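Long-range contacts in glucuronan lyase A (Trichoderma reesei, PDB 2ZZJ), which probably cleaves the beta-1,4-linked chains of glucuronan internally, as an endo-acting polysaccharide lyase with a bound calcium ion: residues Y48-Y52 with L199-H205; W151-Q157 with K169-D173; A161-Y167 with Y181-V187. One frame throughout, in Å; residues are numbered along the deposited sequence.

Contact 1: residues Y48-Y52 with L199-H205; sequences YTGRY and LYANSWH
The 48-52 segment is irregular backbone leading into strand 53-63, while 199-205 runs from the short strand 199-200 through an inverse gamma turn centred on Ala201 (phi/psi -86/75) into a helix. They meet where the loop entering strand 53-63 reaches strand 199-200, in one sheet of the beta-jelly roll. CA atoms approach to 5.3 Å between Tyr52 and Ala201 and 5.8 Å between Arg51 and His205. One direct hydrogen bond joins the segments, Ala201 N to Tyr52 O (2.9 Å, 160° at the hydrogen), and the CA of Tyr200 lies 3.4 Å from the same Tyr52 O. Beyond it, Leu199 pairs with Ser54, so the bond adds a rung to that pairing. Water 1 accepts weakly from Tyr52 N (3.0 Å) and donates to Ala201 O (3.0 Å).

Tyr52, buried and in the m rotamer, points its CA-to-CB bond toward 199-205, its CB 3.9 Å from Ala201 CB. Trp204, also m, turns its edge to the Tyr52 face in a T-shaped pair: centroids 4.9 Å apart, planes at 88°, CD1 of Tyr52 to CE3 of Trp204 3.5 Å. Trp204 NE1 bonds to Tyr87 on strand 86-95. The Arg51 side chain, extended at chi2 and chi3, passes over one face of the His205 ring (chi1 t); Arg51 CG lies 3.9 Å from the His205 centroid, a CH-pi contact. Within the loop, Tyr48 OH donates to Arg51 O at 2.7 Å.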
loop_
_atom_site.group_PDB
_atom_site.type_symbol
_atom_site.label_atom_id
_atom_site.label_comp_id
_atom_site.label_asym_id
_atom_site.label_seq_id
_atom_site.Cartn_x
_atom_site.Cartn_y
_atom_site.Cartn_z
ATOM N N TYR A 48 19.043 -15.147 -2.908
ATOM C CA TYR A 48 18.183 -14.929 -1.737
ATOM C C TYR A 48 16.785 -15.464 -2.007
ATOM O O TYR A 48 16.238 -15.274 -3.107
ATOM C CB TYR A 48 18.214 -13.425 -1.414
ATOM C CG TYR A 48 17.263 -12.867 -0.360
ATOM C CD1 TYR A 48 17.492 -13.068 1.004
ATOM C CD2 TYR A 48 16.179 -12.057 -0.736
ATOM C CE1 TYR A 48 16.651 -12.510 1.970
ATOM C CE2 TYR A 48 15.330 -11.489 0.222
ATOM C CZ TYR A 48 15.571 -11.717 1.572
ATOM O OH TYR A 48 14.735 -11.175 2.526
ATOM N N THR A 49 16.230 -16.184 -1.035
ATOM C CA THR A 49 14.920 -16.809 -1.207
ATOM C C THR A 49 13.833 -16.102 -0.401
ATOM O O THR A 49 12.680 -16.516 -0.451
ATOM C CB THR A 49 14.925 -18.296 -0.798
ATOM O OG1 THR A 49 15.449 -18.406 0.525
ATOM C CG2 THR A 49 15.797 -19.115 -1.742
ATOM N N GLY A 50 14.214 -15.065 0.342
ATOM C CA GLY A 50 13.261 -14.294 1.168
ATOM C C GLY A 50 12.561 -13.140 0.443
ATOM O O GLY A 50 12.553 -13.074 -0.792
ATOM N N ARG A 51 11.990 -12.215 1.215
ATOM C CA ARG A 51 11.151 -11.151 0.637
ATOM C C ARG A 51 11.816 -9.795 0.739
ATOM O O ARG A 51 12.874 -9.662 1.347
ATOM C CB ARG A 51 9.729 -11.181 1.227
ATOM C CG ARG A 51 8.926 -12.369 0.717
ATOM C CD ARG A 51 7.513 -12.415 1.238
ATOM N NE ARG A 51 6.738 -13.567 0.742
ATOM C CZ ARG A 51 6.779 -14.788 1.281
ATOM N NH1 ARG A 51 7.555 -15.024 2.337
ATOM N NH2 ARG A 51 6.029 -15.775 0.788
ATOM N N TYR A 52 11.217 -8.790 0.092
ATOM C CA TYR A 52 11.895 -7.535 -0.152
ATOM C C TYR A 52 10.981 -6.372 0.252
ATOM O O TYR A 52 10.570 -5.569 -0.594
ATOM C CB TYR A 52 12.203 -7.432 -1.643
ATOM C CG TYR A 52 13.310 -8.339 -2.188
ATOM C CD1 TYR A 52 14.643 -7.938 -2.161
ATOM C CD2 TYR A 52 12.994 -9.565 -2.816
ATOM C CE1 TYR A 52 15.672 -8.764 -2.713
ATOM C CE2 TYR A 52 14.009 -10.383 -3.372
ATOM C CZ TYR A 52 15.326 -9.969 -3.309
ATOM O OH TYR A 52 16.318 -10.765 -3.875
ATOM N N LEU A 199 8.051 0.440 -0.204
ATOM C CA LEU A 199 8.414 -0.328 -1.404
ATOM C C LEU A 199 8.510 -1.791 -1.008
ATOM O O LEU A 199 9.374 -2.171 -0.186
ATOM C CB LEU A 199 9.755 0.175 -1.950
ATOM C CG LEU A 199 10.323 -0.648 -3.134
ATOM C CD1 LEU A 199 9.332 -0.710 -4.349
ATOM C CD2 LEU A 199 11.622 -0.021 -3.531
ATOM N N TYR A 200 7.642 -2.598 -1.598
ATOM C CA TYR A 200 7.630 -4.044 -1.393
ATOM C C TYR A 200 7.763 -4.732 -2.741
ATOM O O TYR A 200 6.821 -4.771 -3.545
ATOM C CB TYR A 200 6.364 -4.455 -0.622
ATOM C CG TYR A 200 6.070 -5.949 -0.589
ATOM C CD1 TYR A 200 7.110 -6.878 -0.502
ATOM C CD2 TYR A 200 4.760 -6.422 -0.557
ATOM C CE1 TYR A 200 6.847 -8.255 -0.440
ATOM C CE2 TYR A 200 4.478 -7.804 -0.518
ATOM C CZ TYR A 200 5.538 -8.699 -0.437
ATOM O OH TYR A 200 5.301 -10.055 -0.393
ATOM N N ALA A 201 8.961 -5.208 -3.026
ATOM C CA ALA A 201 9.249 -5.706 -4.367
ATOM C C ALA A 201 8.813 -7.143 -4.414
ATOM O O ALA A 201 9.637 -8.057 -4.326
ATOM C CB ALA A 201 10.739 -5.530 -4.687
ATOM N N ASN A 202 7.505 -7.352 -4.496
ATOM C CA ASN A 202 6.949 -8.691 -4.284
ATOM C C ASN A 202 7.187 -9.691 -5.440
ATOM O O ASN A 202 7.390 -10.899 -5.228
ATOM C CB ASN A 202 5.470 -8.642 -3.862
ATOM C CG ASN A 202 4.582 -7.845 -4.806
ATOM O OD1 ASN A 202 5.023 -6.968 -5.526
ATOM N ND2 ASN A 202 3.291 -8.108 -4.733
ATOM N N SER A 203 7.171 -9.184 -6.666
ATOM C CA SER A 203 7.382 -10.048 -7.830
ATOM C C SER A 203 8.783 -10.644 -7.883
ATOM O O SER A 203 8.964 -11.730 -8.481
ATOM C CB SER A 203 7.078 -9.302 -9.127
ATOM O OG SER A 203 5.679 -9.159 -9.304
ATOM N N TRP A 204 9.769 -9.954 -7.289
ATOM C CA TRP A 204 11.130 -10.469 -7.235
ATOM C C TRP A 204 11.129 -11.837 -6.540
ATOM O O TRP A 204 11.740 -12.796 -7.038
ATOM C CB TRP A 204 12.078 -9.514 -6.486
ATOM C CG TRP A 204 12.461 -8.273 -7.205
ATOM C CD1 TRP A 204 12.162 -7.944 -8.516
ATOM C CD2 TRP A 204 13.289 -7.206 -6.707
ATOM N NE1 TRP A 204 12.739 -6.735 -8.836
ATOM C CE2 TRP A 204 13.425 -6.258 -7.751
ATOM C CE3 TRP A 204 13.897 -6.937 -5.466
ATOM C CZ2 TRP A 204 14.139 -5.068 -7.600
ATOM C CZ3 TRP A 204 14.619 -5.749 -5.319
ATOM C CH2 TRP A 204 14.732 -4.825 -6.392
ATOM N N HIS A 205 10.427 -11.938 -5.414
ATOM C CA HIS A 205 10.312 -13.214 -4.708
ATOM C C HIS A 205 9.295 -14.142 -5.386
ATOM O O HIS A 205 9.624 -15.277 -5.717
ATOM C CB HIS A 205 9.944 -12.985 -3.239
ATOM C CG HIS A 205 9.461 -14.218 -2.548
ATOM N ND1 HIS A 205 8.162 -14.671 -2.659
ATOM C CD2 HIS A 205 10.107 -15.102 -1.752
ATOM C CE1 HIS A 205 8.032 -15.782 -1.952
ATOM N NE2 HIS A 205 9.197 -16.065 -1.396
HETATM O O HOH W 1 9.457 -9.984 -2.054
#

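Contact 2: residues W151-Q157 with K169-D173; sequences WHRVVLQ and KIWFD
This is an antiparallel beta ladder within the hairpin of strands 152-160 and 166-172, inside one sheet of the jelly roll; strands 66-76 and 175-183 flank the pair. The strand axes pass 4.7 Å apart at 166°. Val155-Trp171 and Gln157-Lys169 are hydrogen-bonded pairs, Val154-Phe172 and Leu156-Ile170 non-hydrogen-bonded ones. The rungs are Val155 N to Trp171 O (3.1 Å), Trp171 N to Val155 O (2.8 Å), Gln157 N to Lys169 O (2.9 Å) and Lys169 N to Gln157 O (3.0 Å).

Val154, Leu156, Ile170 and Phe172 share one buried, apolar face, with Leu156 CD2 3.8 Å from Ile170 CG1. The other face carries Val155, Trp171, Gln157 and Lys169; Lys169 NZ donates to Gln157 OE1 (3.1 Å), and Gln157 NE2 turns to Glu67.

Asp173, with phi/psi 48/42, ends the ladder. Its N donates to Arg153 O (2.8 Å), and its OD1 accepts Arg153 N (2.8 Å). Arg153 NH1 lies 3.2 Å from Asp173 OD1, an out-of-plane, purely electrostatic salt bridge, while its NE pairs with Asp236. The Trp151 side chain touches Asp222, a calcium ligand. His152, in the m rotamer, gives a His-carboxylate bond: ND1 to Asp173 OD2, 2.8 Å and 163°.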
loop_
_atom_site.group_PDB
_atom_site.type_symbol
_atom_site.label_atom_id
_atom_site.label_comp_id
_atom_site.label_asym_id
_atom_site.label_seq_id
_atom_site.Cartn_x
_atom_site.Cartn_y
_atom_site.Cartn_z
ATOM N N TRP A 151 6.032 13.773 -7.718
ATOM C CA TRP A 151 5.163 13.427 -6.566
ATOM C C TRP A 151 3.735 13.199 -7.024
ATOM O O TRP A 151 3.115 14.083 -7.677
ATOM C CB TRP A 151 5.180 14.522 -5.507
ATOM C CG TRP A 151 6.442 14.516 -4.705
ATOM C CD1 TRP A 151 7.545 15.325 -4.861
ATOM C CD2 TRP A 151 6.734 13.629 -3.641
ATOM N NE1 TRP A 151 8.496 14.996 -3.927
ATOM C CE2 TRP A 151 8.020 13.956 -3.161
ATOM C CE3 TRP A 151 6.029 12.566 -3.044
ATOM C CZ2 TRP A 151 8.618 13.264 -2.103
ATOM C CZ3 TRP A 151 6.612 11.890 -1.997
ATOM C CH2 TRP A 151 7.904 12.240 -1.534
ATOM N N HIS A 152 3.196 12.040 -6.682
ATOM C CA HIS A 152 1.786 11.717 -6.906
ATOM C C HIS A 152 1.050 11.604 -5.580
ATOM O O HIS A 152 1.667 11.342 -4.579
ATOM C CB HIS A 152 1.672 10.407 -7.671
ATOM C CG HIS A 152 2.322 10.476 -9.018
ATOM N ND1 HIS A 152 1.862 11.311 -10.022
ATOM C CD2 HIS A 152 3.398 9.826 -9.523
ATOM C CE1 HIS A 152 2.637 11.173 -11.086
ATOM N NE2 HIS A 152 3.562 10.258 -10.823
ATOM N N ARG A 153 -0.259 11.840 -5.598
ATOM C CA ARG A 153 -1.030 11.945 -4.397
ATOM C C ARG A 153 -2.220 11.035 -4.527
ATOM O O ARG A 153 -3.010 11.157 -5.484
ATOM C CB ARG A 153 -1.508 13.407 -4.175
ATOM C CG ARG A 153 -0.366 14.428 -3.942
ATOM C CD ARG A 153 0.215 15.006 -5.254
ATOM N NE ARG A 153 -0.776 15.731 -6.058
ATOM C CZ ARG A 153 -0.658 15.926 -7.381
ATOM N NH1 ARG A 153 0.400 15.440 -8.050
ATOM N NH2 ARG A 153 -1.604 16.587 -8.043
ATOM N N VAL A 154 -2.373 10.147 -3.542
ATOM C CA VAL A 154 -3.368 9.078 -3.589
ATOM C C VAL A 154 -4.297 9.287 -2.407
ATOM O O VAL A 154 -3.826 9.541 -1.276
ATOM C CB VAL A 154 -2.719 7.658 -3.474
ATOM C CG1 VAL A 154 -3.792 6.560 -3.358
ATOM C CG2 VAL A 154 -1.786 7.369 -4.664
ATOM N N VAL A 155 -5.605 9.247 -2.682
ATOM C CA VAL A 155 -6.604 9.267 -1.620
ATOM C C VAL A 155 -7.528 8.067 -1.832
ATOM O O VAL A 155 -7.974 7.806 -2.987
ATOM C CB VAL A 155 -7.412 10.575 -1.558
ATOM C CG1 VAL A 155 -8.496 10.485 -0.440
ATOM C CG2 VAL A 155 -6.499 11.807 -1.326
ATOM N N LEU A 156 -7.767 7.325 -0.747
ATOM C CA LEU A 156 -8.717 6.218 -0.761
ATOM C C LEU A 156 -9.874 6.564 0.158
ATOM O O LEU A 156 -9.679 7.081 1.262
ATOM C CB LEU A 156 -8.080 4.914 -0.265
ATOM C CG LEU A 156 -6.661 4.566 -0.739
ATOM C CD1 LEU A 156 -6.151 3.310 -0.005
ATOM C CD2 LEU A 156 -6.677 4.324 -2.192
ATOM N N GLN A 157 -11.092 6.306 -0.292
ATOM C CA GLN A 157 -12.228 6.342 0.642
ATOM C C GLN A 157 -12.831 4.958 0.625
ATOM O O GLN A 157 -13.312 4.534 -0.412
ATOM C CB GLN A 157 -13.252 7.367 0.193
ATOM C CG GLN A 157 -14.512 7.358 1.066
ATOM C CD GLN A 157 -15.599 8.262 0.542
ATOM O OE1 GLN A 157 -15.487 8.827 -0.543
ATOM N NE2 GLN A 157 -16.681 8.388 1.317
ATOM N N LYS A 169 -13.285 3.665 -3.311
ATOM C CA LYS A 169 -13.127 4.859 -4.125
ATOM C C LYS A 169 -11.678 5.316 -4.039
ATOM O O LYS A 169 -11.101 5.273 -2.961
ATOM C CB LYS A 169 -14.053 5.966 -3.601
ATOM C CG LYS A 169 -15.521 5.520 -3.574
ATOM C CD LYS A 169 -16.449 6.488 -2.833
ATOM C CE LYS A 169 -16.546 7.828 -3.534
ATOM N NZ LYS A 169 -17.560 8.725 -2.824
ATOM N N ILE A 170 -11.111 5.734 -5.174
ATOM C CA ILE A 170 -9.698 6.143 -5.255
ATOM C C ILE A 170 -9.562 7.410 -6.107
ATOM O O ILE A 170 -10.158 7.516 -7.192
ATOM C CB ILE A 170 -8.828 5.033 -5.892
ATOM C CG1 ILE A 170 -8.952 3.711 -5.117
ATOM C CG2 ILE A 170 -7.330 5.489 -6.017
ATOM C CD1 ILE A 170 -8.125 2.526 -5.678
ATOM N N TRP A 171 -8.746 8.353 -5.622
ATOM C CA TRP A 171 -8.385 9.571 -6.323
ATOM C C TRP A 171 -6.884 9.512 -6.577
ATOM O O TRP A 171 -6.116 9.014 -5.711
ATOM C CB TRP A 171 -8.644 10.812 -5.461
ATOM C CG TRP A 171 -10.061 11.251 -5.363
ATOM C CD1 TRP A 171 -10.650 12.306 -6.031
ATOM C CD2 TRP A 171 -11.075 10.677 -4.547
ATOM N NE1 TRP A 171 -11.975 12.406 -5.669
ATOM C CE2 TRP A 171 -12.261 11.431 -4.753
ATOM C CE3 TRP A 171 -11.096 9.623 -3.628
ATOM C CZ2 TRP A 171 -13.459 11.144 -4.087
ATOM C CZ3 TRP A 171 -12.305 9.342 -2.945
ATOM C CH2 TRP A 171 -13.466 10.089 -3.205
ATOM N N PHE A 172 -6.462 10.020 -7.736
ATOM C CA PHE A 172 -5.030 10.088 -8.087
ATOM C C PHE A 172 -4.747 11.506 -8.590
ATOM O O PHE A 172 -5.432 11.987 -9.512
ATOM C CB PHE A 172 -4.690 9.061 -9.169
ATOM C CG PHE A 172 -3.220 8.990 -9.507
ATOM C CD1 PHE A 172 -2.343 8.230 -8.723
ATOM C CD2 PHE A 172 -2.710 9.677 -10.613
ATOM C CE1 PHE A 172 -0.970 8.178 -9.045
ATOM C CE2 PHE A 172 -1.363 9.625 -10.936
ATOM C CZ PHE A 172 -0.490 8.876 -10.157
ATOM N N ASP A 173 -3.786 12.179 -7.979
ATOM C CA ASP A 173 -3.435 13.557 -8.341
ATOM C C ASP A 173 -4.653 14.484 -8.460
ATOM O O ASP A 173 -4.756 15.296 -9.394
ATOM C CB ASP A 173 -2.568 13.595 -9.615
ATOM C CG ASP A 173 -1.210 12.947 -9.405
ATOM O OD1 ASP A 173 -0.938 12.524 -8.263
ATOM O OD2 ASP A 173 -0.396 12.892 -10.339
HETATM O O HOH W 2 0.911 15.484 -11.066
#

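Contact 3: residues A161-Y167 with Y181-V187; sequences ASDNTGY and YNVATTV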
loop_
_atom_site.group_PDB
_atom_site.type_symbol
_atom_site.label_atom_id
_atom_site.label_comp_id
_atom_site.label_asym_id
_atom_site.label_seq_id
_atom_site.Cartn_x
_atom_site.Cartn_y
_atom_site.Cartn_z
ATOM N N ALA A 161 -16.479 -3.478 4.614
ATOM C CA ALA A 161 -17.643 -4.347 4.853
ATOM C C ALA A 161 -17.435 -5.706 4.184
ATOM O O ALA A 161 -16.801 -5.795 3.121
ATOM C CB ALA A 161 -18.917 -3.687 4.309
ATOM N N SER A 162 -17.967 -6.764 4.803
ATOM C CA SER A 162 -17.980 -8.093 4.159
ATOM C C SER A 162 -19.310 -8.395 3.464
ATOM O O SER A 162 -19.394 -9.336 2.694
ATOM C CB SER A 162 -17.604 -9.187 5.143
ATOM O OG SER A 162 -18.492 -9.213 6.243
ATOM N N ASP A 163 -20.325 -7.572 3.756
ATOM C CA ASP A 163 -21.563 -7.413 2.984
ATOM C C ASP A 163 -21.301 -6.833 1.622
ATOM O O ASP A 163 -20.254 -6.236 1.405
ATOM C CB ASP A 163 -22.392 -6.302 3.625
ATOM C CG ASP A 163 -23.098 -6.729 4.859
ATOM O OD1 ASP A 163 -24.224 -6.221 5.042
ATOM O OD2 ASP A 163 -22.544 -7.535 5.653
ATOM N N ASN A 164 -22.304 -6.897 0.752
ATOM C CA ASN A 164 -22.358 -6.029 -0.421
ATOM C C ASN A 164 -22.774 -4.582 -0.072
ATOM O O ASN A 164 -23.429 -3.914 -0.862
ATOM C CB ASN A 164 -23.203 -6.661 -1.570
ATOM C CG ASN A 164 -24.742 -6.537 -1.363
ATOM O OD1 ASN A 164 -25.232 -6.202 -0.270
ATOM N ND2 ASN A 164 -25.502 -6.802 -2.441
ATOM N N THR A 165 -22.387 -4.109 1.118
ATOM C CA THR A 165 -22.657 -2.714 1.563
ATOM C C THR A 165 -21.396 -1.792 1.639
ATOM O O THR A 165 -21.502 -0.621 2.030
ATOM C CB THR A 165 -23.337 -2.664 2.938
ATOM O OG1 THR A 165 -22.433 -3.151 3.933
ATOM C CG2 THR A 165 -24.646 -3.489 2.954
ATOM N N GLY A 166 -20.234 -2.342 1.281
ATOM C CA GLY A 166 -18.985 -1.575 1.227
ATOM C C GLY A 166 -18.881 -0.726 -0.023
ATOM O O GLY A 166 -19.715 -0.794 -0.932
ATOM N N TYR A 167 -17.860 0.125 -0.066
ATOM C CA TYR A 167 -17.550 0.824 -1.287
ATOM C C TYR A 167 -16.052 1.114 -1.311
ATOM O O TYR A 167 -15.387 1.018 -0.278
ATOM C CB TYR A 167 -18.377 2.103 -1.479
ATOM C CG TYR A 167 -18.457 3.055 -0.314
ATOM C CD1 TYR A 167 -17.390 3.910 0.011
ATOM C CD2 TYR A 167 -19.642 3.168 0.415
ATOM C CE1 TYR A 167 -17.494 4.803 1.065
ATOM C CE2 TYR A 167 -19.760 4.063 1.468
ATOM C CZ TYR A 167 -18.685 4.882 1.786
ATOM O OH TYR A 167 -18.820 5.756 2.839
ATOM N N TYR A 181 -19.612 0.877 -5.715
ATOM C CA TYR A 181 -20.494 0.840 -4.545
ATOM C C TYR A 181 -21.118 -0.533 -4.320
ATOM O O TYR A 181 -21.082 -1.392 -5.205
ATOM C CB TYR A 181 -21.591 1.890 -4.698
ATOM C CG TYR A 181 -21.029 3.281 -4.679
ATOM C CD1 TYR A 181 -20.843 3.966 -3.468
ATOM C CD2 TYR A 181 -20.612 3.888 -5.862
ATOM C CE1 TYR A 181 -20.288 5.254 -3.454
ATOM C CE2 TYR A 181 -20.059 5.151 -5.854
ATOM C CZ TYR A 181 -19.894 5.828 -4.648
ATOM O OH TYR A 181 -19.339 7.093 -4.669
ATOM N N ASN A 182 -21.683 -0.730 -3.138
ATOM C CA ASN A 182 -22.386 -1.978 -2.834
ATOM C C ASN A 182 -21.533 -3.197 -3.185
ATOM O O ASN A 182 -21.966 -4.095 -3.939
ATOM C CB ASN A 182 -23.741 -2.031 -3.577
ATOM C CG ASN A 182 -24.606 -0.808 -3.302
ATOM O OD1 ASN A 182 -24.817 -0.428 -2.149
ATOM N ND2 ASN A 182 -25.097 -0.179 -4.363
ATOM N N VAL A 183 -20.310 -3.200 -2.657
ATOM C CA VAL A 183 -19.377 -4.318 -2.816
ATOM C C VAL A 183 -18.835 -4.694 -1.460
ATOM O O VAL A 183 -18.788 -3.850 -0.545
ATOM C CB VAL A 183 -18.182 -3.987 -3.764
ATOM C CG1 VAL A 183 -18.595 -4.044 -5.205
ATOM C CG2 VAL A 183 -17.543 -2.621 -3.418
ATOM N N ALA A 184 -18.438 -5.961 -1.315
ATOM C CA ALA A 184 -17.750 -6.426 -0.122
ATOM C C ALA A 184 -16.248 -6.124 -0.268
ATOM O O ALA A 184 -15.597 -6.610 -1.206
ATOM C CB ALA A 184 -17.953 -7.925 0.062
ATOM N N THR A 185 -15.709 -5.341 0.658
ATOM C CA THR A 185 -14.316 -4.851 0.561
ATOM C C THR A 185 -13.294 -5.488 1.539
ATOM O O THR A 185 -12.097 -5.134 1.515
ATOM C CB THR A 185 -14.283 -3.343 0.796
ATOM O OG1 THR A 185 -14.933 -3.051 2.045
ATOM C CG2 THR A 185 -14.930 -2.599 -0.361
ATOM N N THR A 186 -13.753 -6.364 2.438
ATOM C CA THR A 186 -12.878 -7.093 3.355
ATOM C C THR A 186 -13.492 -8.462 3.680
ATOM O O THR A 186 -14.657 -8.713 3.346
ATOM C CB THR A 186 -12.522 -6.295 4.661
ATOM O OG1 THR A 186 -11.401 -6.889 5.339
ATOM C CG2 THR A 186 -13.719 -6.173 5.627
ATOM N N VAL A 187 -12.704 -9.326 4.319
ATOM C CA VAL A 187 -13.175 -10.641 4.752
ATOM C C VAL A 187 -14.147 -10.525 5.933
ATOM O O VAL A 187 -14.149 -9.526 6.656
ATOM C CB VAL A 187 -11.990 -11.629 5.084
ATOM C CG1 VAL A 187 -11.208 -11.980 3.809
ATOM C CG2 VAL A 187 -11.061 -11.081 6.131
HETATM O O HOH W 3 -16.581 -10.796 2.375
HETATM O O HOH W 4 -22.077 0.947 -0.629
#
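Tyr181 opens the second segment beside Tyr167: its CD1 is 3.7 Å from Tyr167 CB, and the rings meet obliquely, centroids 5.8 Å apart and planes at 49°. At Asn182 the chain turns a corner, as its positive phi and psi (50/53) attest; Asn182 N donates to water 4 (3.0 Å). Val183 follows as the antiparallel, hydrogen-bonded partner of Gly166, its N donating to Gly166 O (3.0 Å, 171°).

Ala184 packs against the 162-164 loop, its CB 3.3 Å from Ser162 O. Next, Thr185 and Thr186 share one acceptor: Ala161 O takes Thr185 N at 2.7 Å and Thr186 N at 3.2 Å. Thr185 OG1 returns a bond, accepting Ala161 N at 3.0 Å, and it also pairs with Lys159 O. Val187 directs its CA-to-CB bond away from 161-167, though its O still lies 3.8 Å from Ser162 CB.

The Ala161 bonds thus join the loop between strands 152-160 and 166-172 to the chain leaving strand 175-183, while Val183-Gly166 belongs to the pairing of strands 166-172 and 175-183. Outward, Ser162 OG reaches Arg64, Thr186 OG1 meets Tyr62 of strand 53-63, and Tyr167 OH bonds to Glu67 on strand 66-76.

Overall arrangement
Contacts 2 and 3 belong to one sheet and share strand 166-172: contact 2 pairs it with 152-160, contact 3 with 175-183 and the chain beyond. They touch where Lys169 NZ meets Tyr181 OH in a weak hydrogen bond. Contact 1 belongs to the other sheet, its centre about 25 Å from that of contact 2 across the centre of the chain, and it encloses both others in sequence. All are partly buried, but contact 2 has no exposed touching residue and contact 3 the most. Their chemistry differs: a regular ladder with a charged Asp173 end in contact 2, mainly backbone and Thr185 OG1 bonds at a loop in contact 3, a single direct hydrogen bond with aromatic packing in contact 1.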